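Local coordinates for protein Poly(A) RNA polymerase GLD2 (Rattus norvegicus, PDB 6LBK) that probably adds successive AMP units from ATP to the 3' ends of selected cytoplasmic mRNAs and single nucleotides to certain microRNAs, at residues C63-E74 / L95-R106. The protein carries 1 engineered substitution. Numbering follows the deposited sequence.
Sequences CQQQASDLKKKE and LVGSSLNGFGAR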
ATOM      1  N   CYS A  63      11.248  -2.525  11.953  1.00 82.71           N
ATOM      2  CA  CYS A  63      11.108  -1.838  10.668  1.00 78.62           C
ATOM      3  C   CYS A  63       9.871  -0.944  10.564  1.00 72.67           C
ATOM      4  O   CYS A  63       9.812  -0.120   9.654  1.00 79.50           O
ATOM      5  CB  CYS A  63      11.087  -2.839   9.503  1.00 78.38           C
ATOM      6  SG  CYS A  63      12.628  -3.732   9.247  1.00 82.94           S
ATOM      7  N   GLN A  64       8.896  -1.089  11.452  1.00 69.11           N
ATOM      8  CA  GLN A  64       7.704  -0.251  11.455  1.00 71.48           C
ATOM      9  C   GLN A  64       8.076   1.230  11.466  1.00 76.04           C
ATOM     10  O   GLN A  64       9.030   1.639  12.134  1.00 77.14           O
ATOM     11  CB  GLN A  64       6.880  -0.602  12.689  1.00 77.16           C
ATOM     12  CG  GLN A  64       5.687   0.237  13.018  1.00 83.55           C
ATOM     13  CD  GLN A  64       5.212  -0.071  14.429  1.00 86.74           C
ATOM     14  OE1 GLN A  64       4.193   0.452  14.883  1.00 88.86           O
ATOM     15  NE2 GLN A  64       5.990  -0.865  15.153  1.00 80.46           N
ATOM     16  N   GLN A  65       7.309   2.033  10.730  1.00 74.05           N
ATOM     17  CA  GLN A  65       7.566   3.471  10.657  1.00 75.21           C
ATOM     18  C   GLN A  65       7.418   4.112  12.043  1.00 74.26           C
ATOM     19  O   GLN A  65       6.376   3.984  12.701  1.00 67.46           O
ATOM     20  CB  GLN A  65       6.610   4.123   9.656  1.00 67.80           C
ATOM     21  CG  GLN A  65       6.791   5.637   9.513  1.00 66.11           C
ATOM     22  CD  GLN A  65       5.665   6.300   8.716  1.00 58.66           C
ATOM     23  OE1 GLN A  65       5.828   6.643   7.548  1.00 63.39           O
ATOM     24  NE2 GLN A  65       4.517   6.468   9.351  1.00 45.14           N
ATOM     25  N   GLN A  66       8.477   4.780  12.494  1.00 73.24           N
ATOM     26  CA  GLN A  66       8.472   5.389  13.813  1.00 79.13           C
ATOM     27  C   GLN A  66       7.893   6.798  13.767  1.00 73.08           C
ATOM     28  O   GLN A  66       7.928   7.482  12.741  1.00 72.81           O
ATOM     29  CB  GLN A  66       9.885   5.404  14.406  1.00 91.10           C
ATOM     30  CG  GLN A  66      10.431   3.999  14.725  1.00101.12           C
ATOM     31  CD  GLN A  66      11.930   3.972  14.981  1.00105.49           C
ATOM     32  OE1 GLN A  66      12.707   4.639  14.292  1.00106.99           O
ATOM     33  NE2 GLN A  66      12.344   3.186  15.974  1.00105.81           N
ATOM     34  N   ALA A  67       7.381   7.239  14.919  1.00 69.52           N
ATOM     35  CA  ALA A  67       6.758   8.555  14.996  1.00 65.88           C
ATOM     36  C   ALA A  67       7.685   9.650  14.490  1.00 77.11           C
ATOM     37  O   ALA A  67       7.218  10.600  13.852  1.00 84.00           O
ATOM     38  CB  ALA A  67       6.319   8.855  16.429  1.00 50.27           C
ATOM     39  N   SER A  68       9.004   9.523  14.722  1.00 72.49           N
ATOM     40  CA  SER A  68       9.927  10.570  14.282  1.00 79.35           C
ATOM     41  C   SER A  68      10.068  10.597  12.758  1.00 79.25           C
ATOM     42  O   SER A  68      10.189  11.683  12.159  1.00 84.87           O
ATOM     43  CB  SER A  68      11.288  10.427  14.981  1.00 84.68           C
ATOM     44  OG  SER A  68      12.085   9.359  14.499  1.00 86.72           O
ATOM     45  N   ASP A  69      10.026   9.422  12.112  1.00 75.64           N
ATOM     46  CA  ASP A  69      10.005   9.363  10.646  1.00 78.08           C
ATOM     47  C   ASP A  69       8.800  10.126  10.097  1.00 67.71           C
ATOM     48  O   ASP A  69       8.922  10.952   9.174  1.00 70.39           O
ATOM     49  CB  ASP A  69       9.977   7.903  10.176  1.00 86.43           C
ATOM     50  CG  ASP A  69      11.103   7.054  10.778  1.00 92.67           C
ATOM     51  OD1 ASP A  69      12.296   7.418  10.636  1.00 95.27           O
ATOM     52  OD2 ASP A  69      10.796   6.014  11.393  1.00 93.97           O
ATOM     53  N   LEU A  70       7.631   9.879  10.697  1.00 59.66           N
ATOM     54  CA  LEU A  70       6.387  10.500  10.265  1.00 62.56           C
ATOM     55  C   LEU A  70       6.377  11.997  10.586  1.00 72.26           C
ATOM     56  O   LEU A  70       5.782  12.790   9.847  1.00 74.04           O
ATOM     57  CB  LEU A  70       5.193   9.793  10.940  1.00 47.31           C
ATOM     58  CG  LEU A  70       3.790  10.301  10.604  1.00 45.38           C
ATOM     59  CD1 LEU A  70       3.558  10.030   9.139  1.00 44.73           C
ATOM     60  CD2 LEU A  70       2.709   9.686  11.445  1.00 47.05           C
ATOM     61  N   LYS A  71       7.057  12.414  11.651  1.00 69.85           N
ATOM     62  CA  LYS A  71       7.135  13.840  11.920  1.00 70.40           C
ATOM     63  C   LYS A  71       8.010  14.550  10.893  1.00 68.32           C
ATOM     64  O   LYS A  71       7.682  15.661  10.478  1.00 72.08           O
ATOM     65  CB  LYS A  71       7.641  14.080  13.336  1.00 79.75           C
ATOM     66  CG  LYS A  71       6.635  13.652  14.400  1.00 87.83           C
ATOM     67  CD  LYS A  71       7.187  13.818  15.812  1.00 92.47           C
ATOM     68  CE  LYS A  71       6.265  13.180  16.837  1.00 89.21           C
ATOM     69  NZ  LYS A  71       6.863  13.202  18.197  1.00 88.86           N
ATOM     70  N   LYS A  72       9.120  13.928  10.463  1.00 63.58           N
ATOM     71  CA  LYS A  72       9.946  14.554   9.421  1.00 53.72           C
ATOM     72  C   LYS A  72       9.198  14.632   8.092  1.00 56.81           C
ATOM     73  O   LYS A  72       9.313  15.625   7.349  1.00 63.94           O
ATOM     74  CB  LYS A  72      11.270  13.813   9.250  1.00 53.55           C
ATOM     75  CG  LYS A  72      12.404  14.386  10.109  1.00 65.01           C
ATOM     76  CD  LYS A  72      12.290  15.923  10.322  1.00 80.46           C
ATOM     77  CE  LYS A  72      12.869  16.849   9.202  1.00 76.13           C
ATOM     78  NZ  LYS A  72      12.736  18.328   9.595  1.00 70.86           N
ATOM     79  N   LYS A  73       8.394  13.614   7.794  1.00 48.21           N
ATOM     80  CA  LYS A  73       7.576  13.674   6.588  1.00 51.31           C
ATOM     81  C   LYS A  73       6.474  14.734   6.705  1.00 51.26           C
ATOM     82  O   LYS A  73       6.158  15.419   5.723  1.00 46.43           O
ATOM     83  CB  LYS A  73       7.004  12.285   6.280  1.00 53.65           C
ATOM     84  CG  LYS A  73       8.088  11.273   5.905  1.00 53.78           C
ATOM     85  CD  LYS A  73       7.469   9.960   5.545  1.00 53.95           C
ATOM     86  CE  LYS A  73       8.498   8.909   5.346  1.00 61.69           C
ATOM     87  NZ  LYS A  73       7.801   7.649   4.992  1.00 69.13           N
ATOM     88  N   GLU A  74       5.879  14.886   7.891  1.00 43.84           N
ATOM     89  CA  GLU A  74       4.825  15.873   8.048  1.00 54.31           C
ATOM     90  C   GLU A  74       5.391  17.303   8.013  1.00 54.47           C
ATOM     91  O   GLU A  74       4.747  18.218   7.483  1.00 46.35           O
ATOM     92  CB  GLU A  74       4.058  15.600   9.344  1.00 50.33           C
ATOM     93  CG  GLU A  74       3.196  16.784   9.765  1.00 63.21           C
ATOM     94  CD  GLU A  74       2.052  17.022   8.804  1.00 69.99           C
ATOM     95  OE1 GLU A  74       1.539  16.022   8.263  1.00 61.20           O
ATOM     96  OE2 GLU A  74       1.680  18.198   8.580  1.00 73.35           O
ATOM     97  N   LEU A  95      -0.482  14.177   2.826  1.00 57.31           N
ATOM     98  CA  LEU A  95       0.234  12.907   2.926  1.00 53.52           C
ATOM     99  C   LEU A  95      -0.736  11.778   2.643  1.00 49.07           C
ATOM    100  O   LEU A  95      -1.865  11.794   3.136  1.00 50.98           O
ATOM    101  CB  LEU A  95       0.849  12.709   4.303  1.00 54.05           C
ATOM    102  CG  LEU A  95       2.367  12.918   4.376  1.00 50.53           C
ATOM    103  CD1 LEU A  95       2.910  12.653   5.772  1.00 51.98           C
ATOM    104  CD2 LEU A  95       3.068  12.060   3.371  1.00 43.17           C
ATOM    105  N   VAL A  96      -0.308  10.824   1.812  1.00 50.83           N
ATOM    106  CA  VAL A  96      -1.110   9.679   1.394  1.00 54.32           C
ATOM    107  C   VAL A  96      -0.227   8.424   1.356  1.00 57.04           C
ATOM    108  O   VAL A  96       1.002   8.497   1.391  1.00 63.65           O
ATOM    109  CB  VAL A  96      -1.741   9.935   0.009  1.00 52.78           C
ATOM    110  CG1 VAL A  96      -2.721  11.079   0.078  1.00 48.14           C
ATOM    111  CG2 VAL A  96      -0.648  10.254  -1.020  1.00 49.34           C
ATOM    112  N   GLY A  97      -0.866   7.253   1.307  1.00 51.91           N
ATOM    113  CA  GLY A  97      -0.122   6.018   1.113  1.00 45.12           C
ATOM    114  C   GLY A  97       0.501   5.458   2.384  1.00 55.13           C
ATOM    115  O   GLY A  97      -0.012   5.635   3.496  1.00 51.85           O
ATOM    116  N   SER A  98       1.643   4.771   2.204  1.00 53.44           N
ATOM    117  CA  SER A  98       2.307   4.093   3.318  1.00 48.00           C
ATOM    118  C   SER A  98       2.628   5.026   4.479  1.00 64.71           C
ATOM    119  O   SER A  98       2.633   4.589   5.640  1.00 62.93           O
ATOM    120  CB  SER A  98       3.576   3.437   2.824  1.00 56.47           C
ATOM    121  OG  SER A  98       3.239   2.453   1.852  1.00 75.08           O
ATOM    122  N   SER A  99       2.919   6.304   4.198  1.00 69.22           N
ATOM    123  CA  SER A  99       3.238   7.234   5.276  1.00 57.23           C
ATOM    124  C   SER A  99       2.087   7.372   6.256  1.00 50.21           C
ATOM    125  O   SER A  99       2.312   7.536   7.459  1.00 66.35           O
ATOM    126  CB  SER A  99       3.621   8.587   4.695  1.00 66.29           C
ATOM    127  OG  SER A  99       4.701   8.407   3.795  1.00 75.37           O
ATOM    128  N   LEU A 100       0.858   7.195   5.797  1.00 46.36           N
ATOM    129  CA  LEU A 100      -0.274   7.416   6.674  1.00 51.75           C
ATOM    130  C   LEU A 100      -1.292   6.279   6.730  1.00 52.18           C
ATOM    131  O   LEU A 100      -2.097   6.264   7.664  1.00 58.84           O
ATOM    132  CB  LEU A 100      -0.973   8.720   6.258  1.00 53.83           C
ATOM    133  CG  LEU A 100      -1.248   9.694   7.384  1.00 59.82           C
ATOM    134  CD1 LEU A 100      -0.044   9.832   8.322  1.00 47.60           C
ATOM    135  CD2 LEU A 100      -1.531  11.009   6.683  1.00 58.46           C
ATOM    136  N   ASN A 101      -1.248   5.301   5.822  1.00 48.04           N
ATOM    137  CA  ASN A 101      -2.255   4.239   5.801  1.00 55.12           C
ATOM    138  C   ASN A 101      -2.016   3.152   6.848  1.00 56.06           C
ATOM    139  O   ASN A 101      -2.712   2.139   6.822  1.00 53.26           O
ATOM    140  CB  ASN A 101      -2.327   3.592   4.405  1.00 58.75           C
ATOM    141  CG  ASN A 101      -1.083   2.786   4.055  1.00 51.14           C
ATOM    142  OD1 ASN A 101      -0.277   2.462   4.921  1.00 54.64           O
ATOM    143  ND2 ASN A 101      -0.899   2.514   2.777  1.00 48.57           N
ATOM    144  N   GLY A 102      -1.024   3.304   7.722  1.00 51.24           N
ATOM    145  CA  GLY A 102      -0.728   2.319   8.743  1.00 54.46           C
ATOM    146  C   GLY A 102       0.180   1.183   8.325  1.00 55.54           C
ATOM    147  O   GLY A 102       0.586   0.396   9.185  1.00 63.00           O
ATOM    148  N   PHE A 103       0.566   1.097   7.062  1.00 53.42           N
ATOM    149  CA  PHE A 103       1.436   0.018   6.609  1.00 62.80           C
ATOM    150  C   PHE A 103       2.815   0.538   6.200  1.00 69.73           C
ATOM    151  O   PHE A 103       3.424   0.060   5.234  1.00 71.34           O
ATOM    152  CB  PHE A 103       0.787  -0.764   5.465  1.00 55.78           C
ATOM    153  CG  PHE A 103      -0.566  -1.303   5.788  1.00 56.17           C
ATOM    154  CD1 PHE A 103      -0.748  -2.181   6.826  1.00 65.47           C
ATOM    155  CD2 PHE A 103      -1.656  -0.952   5.033  1.00 54.73           C
ATOM    156  CE1 PHE A 103      -2.012  -2.690   7.114  1.00 66.28           C
ATOM    157  CE2 PHE A 103      -2.903  -1.448   5.313  1.00 57.68           C
ATOM    158  CZ  PHE A 103      -3.086  -2.320   6.352  1.00 61.20           C
ATOM    159  N   GLY A 104       3.312   1.544   6.921  1.00 66.86           N
ATOM    160  CA  GLY A 104       4.621   2.099   6.639  1.00 59.70           C
ATOM    161  C   GLY A 104       5.754   1.443   7.422  1.00 66.03           C
ATOM    162  O   GLY A 104       5.587   0.989   8.559  1.00 61.55           O
ATOM    163  N   ALA A 105       6.920   1.406   6.771  1.00 62.56           N
ATOM    164  CA  ALA A 105       8.190   1.000   7.353  1.00 66.00           C
ATOM    165  C   ALA A 105       9.127   2.196   7.404  1.00 68.45           C
ATOM    166  O   ALA A 105       8.960   3.165   6.661  1.00 70.42           O
ATOM    167  CB  ALA A 105       8.862  -0.108   6.535  1.00 69.63           C
ATOM    168  N   ARG A 106      10.130   2.108   8.282  1.00 70.04           N
ATOM    169  CA  ARG A 106      11.139   3.160   8.391  1.00 73.20           C
ATOM    170  C   ARG A 106      11.652   3.587   7.022  1.00 84.66           C
ATOM    171  O   ARG A 106      12.044   4.742   6.833  1.00 92.78           O
ATOM    172  CB  ARG A 106      12.304   2.707   9.291  1.00 77.18           C
ATOM    173  CG  ARG A 106      12.009   2.959  10.763  1.00 78.40           C
ATOM    174  CD  ARG A 106      13.205   3.315  11.660  1.00 94.87           C
ATOM    175  NE  ARG A 106      14.147   2.234  11.970  1.00113.26           N
ATOM    176  CZ  ARG A 106      15.419   2.216  11.578  1.00119.36           C
ATOM    177  NH1 ARG A 106      15.901   3.226  10.858  1.00120.55           N
ATOM    178  NH2 ARG A 106      16.214   1.201  11.918  1.00121.23           N
TER
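Q65 reaches across to S99 with its CG anti to the backbone N (chi1 180°) and the chain extended beyond. NE2 donates a nearly straight bond to S99 O at 3.1 Å; that oxygen lies almost in the amide plane, while OE1 rests near S99 CA. A primary amide suits the place: NE2 donates while OE1 of the same group can accept, here only weakly, from K73 NZ. K73, long and extended, runs its CD past S99 OG at 3.6 Å, and its ammonium, also weakly bonded to that hydroxyl, has its stronger bond to S108 O. Within the nucleotidyltransferase palm domain the contact sets the start of helix 67-85 against the Gly-Ser loop following strand 91-96; S98 lies close to D111, which by similarity binds catalytic magnesium. L70 and L100 cross at about a right angle, their branched apolar ends meeting CD1 to CD1 (3.7 Å). At the other end, Q64 and A105 form a single backbone bridge, with Q65 N bonding to G104 O (3.0 Å) and R106 N to C63 O. Glycine suits position 104, where a CB would run into S98 O. R106 and Q66 point the same way, guanidinium and amide planes 29° apart; R106's aliphatic CG and CD lie against D69 OD2 and Q66 OE1. D69 OD2 accepts from Q66 N on its anti lone pair (2.8 Å).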